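Local structure of arabinogalactan endo-1,4-beta-galactosidase (Ignisphaera aggregans, 7OSK) at residues Phe255-Tyr265 with Tyr284-Tyr295. The protein probably hydrolyses internal beta-1,4-galactosidic bonds of arabinogalactan, as a family 53 glycoside hydrolase whose catalytic domain is the part described. Numbering follows the deposited sequence.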
loop_
_atom_site.group_PDB
_atom_site.type_symbol
_atom_site.label_atom_id
_atom_site.label_comp_id
_atom_site.label_asym_id
_atom_site.label_seq_id
_atom_site.Cartn_x
_atom_site.Cartn_y
_atom_site.Cartn_z
ATOM N N PHE A 255 12.638 1.348 -13.680
ATOM C CA PHE A 255 12.128 1.178 -12.327
ATOM C C PHE A 255 12.845 0.012 -11.667
ATOM O O PHE A 255 13.500 -0.778 -12.343
ATOM C CB PHE A 255 10.616 0.948 -12.336
ATOM C CG PHE A 255 10.196 -0.286 -13.075
ATOM C CD1 PHE A 255 10.183 -0.309 -14.459
ATOM C CD2 PHE A 255 9.813 -1.423 -12.387
ATOM C CE1 PHE A 255 9.800 -1.442 -15.145
ATOM C CE2 PHE A 255 9.427 -2.562 -13.068
ATOM C CZ PHE A 255 9.419 -2.571 -14.448
ATOM N N ASP A 256 12.711 -0.097 -10.349
ATOM C CA ASP A 256 13.475 -1.070 -9.577
ATOM C C ASP A 256 12.597 -2.188 -9.023
ATOM O O ASP A 256 13.025 -3.342 -8.958
ATOM C CB ASP A 256 14.204 -0.371 -8.426
ATOM C CG ASP A 256 15.080 0.773 -8.901
ATOM O OD1 ASP A 256 16.167 0.500 -9.455
ATOM O OD2 ASP A 256 14.686 1.944 -8.714
ATOM N N VAL A 257 11.372 -1.846 -8.634
ATOM C CA VAL A 257 10.508 -2.784 -7.925
ATOM C C VAL A 257 9.209 -3.059 -8.675
ATOM O O VAL A 257 8.592 -2.147 -9.224
ATOM C CB VAL A 257 10.156 -2.262 -6.516
ATOM C CG1 VAL A 257 9.451 -3.340 -5.704
ATOM C CG2 VAL A 257 11.410 -1.796 -5.794
ATOM N N ILE A 258 8.816 -4.329 -8.693
ATOM C CA ILE A 258 7.509 -4.739 -9.195
ATOM C C ILE A 258 6.609 -5.053 -8.012
ATOM O O ILE A 258 6.769 -6.085 -7.361
ATOM C CB ILE A 258 7.605 -5.970 -10.115
ATOM C CG1 ILE A 258 8.443 -5.638 -11.350
ATOM C CG2 ILE A 258 6.212 -6.441 -10.534
ATOM C CD1 ILE A 258 8.936 -6.856 -12.096
ATOM N N ALA A 259 5.658 -4.161 -7.744
ATOM C CA ALA A 259 4.787 -4.300 -6.585
ATOM C C ALA A 259 3.492 -5.016 -6.953
ATOM O O ALA A 259 2.996 -4.886 -8.075
ATOM C CB ALA A 259 4.491 -2.945 -5.986
ATOM N N ILE A 260 2.952 -5.762 -5.995
ATOM C CA ILE A 260 1.768 -6.585 -6.214
ATOM C C ILE A 260 0.692 -6.299 -5.172
ATOM O O ILE A 260 0.984 -6.185 -3.982
ATOM C CB ILE A 260 2.122 -8.089 -6.162
ATOM C CG1 ILE A 260 3.131 -8.441 -7.256
ATOM C CG2 ILE A 260 0.874 -8.950 -6.324
ATOM C CD1 ILE A 260 3.907 -9.713 -6.980
ATOM N N SER A 261 -0.552 -6.180 -5.630
ATOM C CA SER A 261 -1.704 -6.183 -4.735
ATOM C C SER A 261 -2.304 -7.574 -4.737
ATOM O O SER A 261 -2.896 -7.988 -5.731
ATOM C CB SER A 261 -2.759 -5.158 -5.160
ATOM O OG SER A 261 -2.296 -3.834 -4.989
ATOM N N PHE A 262 -2.143 -8.297 -3.633
ATOM C CA PHE A 262 -2.700 -9.639 -3.525
ATOM C C PHE A 262 -3.674 -9.775 -2.361
ATOM O O PHE A 262 -3.274 -9.897 -1.203
ATOM C CB PHE A 262 -1.596 -10.683 -3.380
ATOM C CG PHE A 262 -2.117 -12.090 -3.329
ATOM C CD1 PHE A 262 -2.792 -12.625 -4.411
ATOM C CD2 PHE A 262 -1.954 -12.869 -2.198
ATOM C CE1 PHE A 262 -3.284 -13.914 -4.371
ATOM C CE2 PHE A 262 -2.445 -14.161 -2.155
ATOM C CZ PHE A 262 -3.113 -14.681 -3.243
ATOM N N TYR A 263 -4.959 -9.738 -2.698
ATOM C CA TYR A 263 -6.032 -10.092 -1.782
ATOM C C TYR A 263 -6.574 -11.459 -2.205
ATOM O O TYR A 263 -7.208 -11.566 -3.257
ATOM C CB TYR A 263 -7.141 -9.039 -1.799
ATOM C CG TYR A 263 -6.679 -7.662 -1.369
ATOM C CD1 TYR A 263 -6.485 -7.361 -0.027
ATOM C CD2 TYR A 263 -6.438 -6.663 -2.305
ATOM C CE1 TYR A 263 -6.065 -6.110 0.371
ATOM C CE2 TYR A 263 -6.019 -5.407 -1.916
ATOM C CZ TYR A 263 -5.834 -5.135 -0.579
ATOM O OH TYR A 263 -5.417 -3.883 -0.194
ATOM N N PRO A 264 -6.310 -12.511 -1.405
ATOM C CA PRO A 264 -6.662 -13.880 -1.808
ATOM C C PRO A 264 -8.127 -14.054 -2.199
ATOM O O PRO A 264 -8.438 -14.838 -3.096
ATOM C CB PRO A 264 -6.348 -14.707 -0.556
ATOM C CG PRO A 264 -5.376 -13.905 0.206
ATOM C CD PRO A 264 -5.729 -12.479 -0.050
ATOM N N TYR A 265 -9.012 -13.323 -1.527
ATOM C CA TYR A 265 -10.449 -13.436 -1.768
ATOM C C TYR A 265 -10.877 -12.731 -3.056
ATOM O O TYR A 265 -12.064 -12.689 -3.382
ATOM C CB TYR A 265 -11.236 -12.873 -0.574
ATOM C CG TYR A 265 -10.705 -11.566 -0.014
ATOM C CD1 TYR A 265 -11.011 -10.349 -0.612
ATOM C CD2 TYR A 265 -9.903 -11.552 1.120
ATOM C CE1 TYR A 265 -10.530 -9.155 -0.095
ATOM C CE2 TYR A 265 -9.419 -10.367 1.642
ATOM C CZ TYR A 265 -9.736 -9.173 1.032
ATOM O OH TYR A 265 -9.252 -7.997 1.553
ATOM N N TYR A 284 12.508 -11.387 -15.227
ATOM C CA TYR A 284 12.975 -10.038 -14.919
ATOM C C TYR A 284 14.044 -10.027 -13.830
ATOM O O TYR A 284 13.987 -10.814 -12.882
ATOM C CB TYR A 284 11.800 -9.159 -14.483
ATOM C CG TYR A 284 10.632 -9.180 -15.437
ATOM C CD1 TYR A 284 10.748 -8.653 -16.715
ATOM C CD2 TYR A 284 9.408 -9.716 -15.057
ATOM C CE1 TYR A 284 9.683 -8.666 -17.591
ATOM C CE2 TYR A 284 8.335 -9.732 -15.927
ATOM C CZ TYR A 284 8.480 -9.205 -17.192
ATOM O OH TYR A 284 7.423 -9.215 -18.066
ATOM N N ASP A 285 15.018 -9.129 -13.978
ATOM C CA ASP A 285 16.022 -8.890 -12.947
ATOM C C ASP A 285 15.626 -7.643 -12.161
ATOM O O ASP A 285 16.312 -6.620 -12.192
ATOM C CB ASP A 285 17.422 -8.731 -13.559
ATOM C CG ASP A 285 18.200 -10.041 -13.606
ATOM O OD1 ASP A 285 18.078 -10.860 -12.667
ATOM O OD2 ASP A 285 18.937 -10.253 -14.594
ATOM N N LYS A 286 14.496 -7.741 -11.469
ATOM C CA LYS A 286 14.002 -6.661 -10.627
ATOM C C LYS A 286 13.409 -7.229 -9.346
ATOM O O LYS A 286 13.164 -8.432 -9.246
ATOM C CB LYS A 286 12.961 -5.828 -11.371
ATOM C CG LYS A 286 13.533 -5.051 -12.540
ATOM C CD LYS A 286 12.464 -4.249 -13.253
ATOM C CE LYS A 286 13.043 -3.481 -14.429
ATOM N NZ LYS A 286 14.112 -2.536 -14.010
ATOM N N LYS A 287 13.179 -6.355 -8.372
ATOM C CA LYS A 287 12.683 -6.774 -7.069
ATOM C C LYS A 287 11.183 -7.037 -7.087
ATOM O O LYS A 287 10.449 -6.493 -7.913
ATOM C CB LYS A 287 13.018 -5.719 -6.013
ATOM C CG LYS A 287 14.513 -5.510 -5.799
ATOM C CD LYS A 287 15.200 -6.771 -5.276
ATOM C CE LYS A 287 16.713 -6.640 -5.300
ATOM N NZ LYS A 287 17.202 -5.521 -4.449
ATOM N N ILE A 288 10.745 -7.884 -6.160
ATOM C CA ILE A 288 9.355 -8.310 -6.071
ATOM C C ILE A 288 8.768 -7.891 -4.730
ATOM O O ILE A 288 9.292 -8.257 -3.679
ATOM C CB ILE A 288 9.223 -9.836 -6.227
ATOM C CG1 ILE A 288 10.108 -10.343 -7.373
ATOM C CG2 ILE A 288 7.764 -10.226 -6.440
ATOM C CD1 ILE A 288 9.778 -9.751 -8.728
ATOM N N LEU A 289 7.678 -7.131 -4.776
ATOM C CA LEU A 289 7.065 -6.573 -3.574
ATOM C C LEU A 289 5.558 -6.811 -3.545
ATOM O O LEU A 289 4.905 -6.832 -4.586
ATOM C CB LEU A 289 7.358 -5.070 -3.489
ATOM C CG LEU A 289 6.707 -4.287 -2.347
ATOM C CD1 LEU A 289 7.287 -4.704 -1.006
ATOM C CD2 LEU A 289 6.873 -2.791 -2.565
ATOM N N VAL A 290 5.020 -7.004 -2.345
ATOM C CA VAL A 290 3.574 -7.003 -2.136
ATOM C C VAL A 290 3.176 -5.662 -1.518
ATOM O O VAL A 290 3.338 -5.449 -0.315
ATOM C CB VAL A 290 3.117 -8.165 -1.226
ATOM C CG1 VAL A 290 1.604 -8.146 -1.046
ATOM C CG2 VAL A 290 3.572 -9.503 -1.797
ATOM N N ALA A 291 2.655 -4.761 -2.347
ATOM C CA ALA A 291 2.318 -3.409 -1.908
ATOM C C ALA A 291 1.053 -3.389 -1.065
ATOM O O ALA A 291 0.906 -2.551 -0.175
ATOM C CB ALA A 291 2.155 -2.488 -3.102
ATOM N N GLU A 292 0.130 -4.297 -1.364
ATOM C CA GLU A 292 -1.122 -4.374 -0.626
ATOM C C GLU A 292 -1.582 -5.814 -0.460
ATOM O O GLU A 292 -1.549 -6.605 -1.399
ATOM C CB GLU A 292 -2.216 -3.561 -1.324
ATOM C CG GLU A 292 -1.963 -2.059 -1.347
ATOM C CD GLU A 292 -3.125 -1.275 -1.943
ATOM O OE1 GLU A 292 -4.183 -1.884 -2.219
ATOM O OE2 GLU A 292 -2.978 -0.048 -2.133
ATOM N N THR A 293 -2.012 -6.139 0.753
ATOM C CA THR A 293 -2.598 -7.437 1.045
ATOM C C THR A 293 -3.283 -7.362 2.401
ATOM O O THR A 293 -2.899 -6.559 3.253
ATOM C CB THR A 293 -1.544 -8.562 1.042
ATOM O OG1 THR A 293 -2.189 -9.825 1.242
ATOM C CG2 THR A 293 -0.507 -8.348 2.136
ATOM N N ALA A 294 -4.305 -8.187 2.600
ATOM C CA ALA A 294 -5.022 -8.199 3.867
ATOM C C ALA A 294 -5.922 -9.414 3.980
ATOM O O ALA A 294 -6.209 -10.081 2.989
ATOM C CB ALA A 294 -5.839 -6.929 4.025
ATOM N N TYR A 295 -6.362 -9.697 5.200
ATOM C CA TYR A 295 -7.337 -10.750 5.435
ATOM C C TYR A 295 -8.155 -10.434 6.678
ATOM O O TYR A 295 -7.797 -9.548 7.455
ATOM C CB TYR A 295 -6.657 -12.109 5.584
ATOM C CG TYR A 295 -7.541 -13.250 5.151
ATOM C CD1 TYR A 295 -7.742 -13.521 3.804
ATOM C CD2 TYR A 295 -8.187 -14.048 6.082
ATOM C CE1 TYR A 295 -8.552 -14.554 3.397
ATOM C CE2 TYR A 295 -9.003 -15.089 5.685
ATOM C CZ TYR A 295 -9.183 -15.337 4.338
ATOM O OH TYR A 295 -9.992 -16.370 3.924
#
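Parallel strands 257-261 and 287-293, the sixth and seventh of an eight-stranded beta/alpha barrel, pair through a ladder that begins with Lys287 N to Asp256 O and continues from Ile258 N to Lys287 O (2.8 Å). Leu289 N then reaches Ile258 O. Between Ile260 and Ser261 the register slips by one residue: Ile260 O receives weak bonds from both Ala291 N and Glu292 N, which marks a beta bulge. Pairing resumes as Phe262 N meets Glu292 O at 2.9 Å.

The connection through helix 270-283 makes this a beta-alpha-beta crossover of the TIM barrel, and up to the bulge side chains alternate between the two faces of the sheet. Toward the barrel interior, Val257 CG1 packs on Leu289 CB (3.5 Å) and Ala259 CB on Ala291 CB. Toward the surrounding helices, Ile260 CD1 touches Ile288 CG2.

At the carboxyl-terminal end of the strands, where TIM barrels carry their active sites, Tyr263 OH donates to Glu292 OE1 at 3.1 Å. The hydroxyl comes from above the carboxylate plane, 38° out of it, and ring and carboxylate are turned 63° apart. The extended Glu292 chain carries the other oxygen, OE2, to a salt bridge with Arg92, so both oxygens are held. Ser261 OG, nearby, bonds His232 and Glu191. On the helix-facing side, Thr293 OG1, placed anti to the backbone N (chi1 -176°), donates to Phe262 O at 2.7 Å. Farther along the chains, past the strand ends, Tyr295 CD1 meets the edge of the Tyr265 ring at CD2 (4.0 Å).

At the amino-terminal end, Lys286 CD and CE lie over one face of the Phe255 ring, CD 3.5 Å from CE2 and CE in a CH-pi contact. NZ, almost on the ring normal 4.5 Å from the centroid, adds a cation-pi contact.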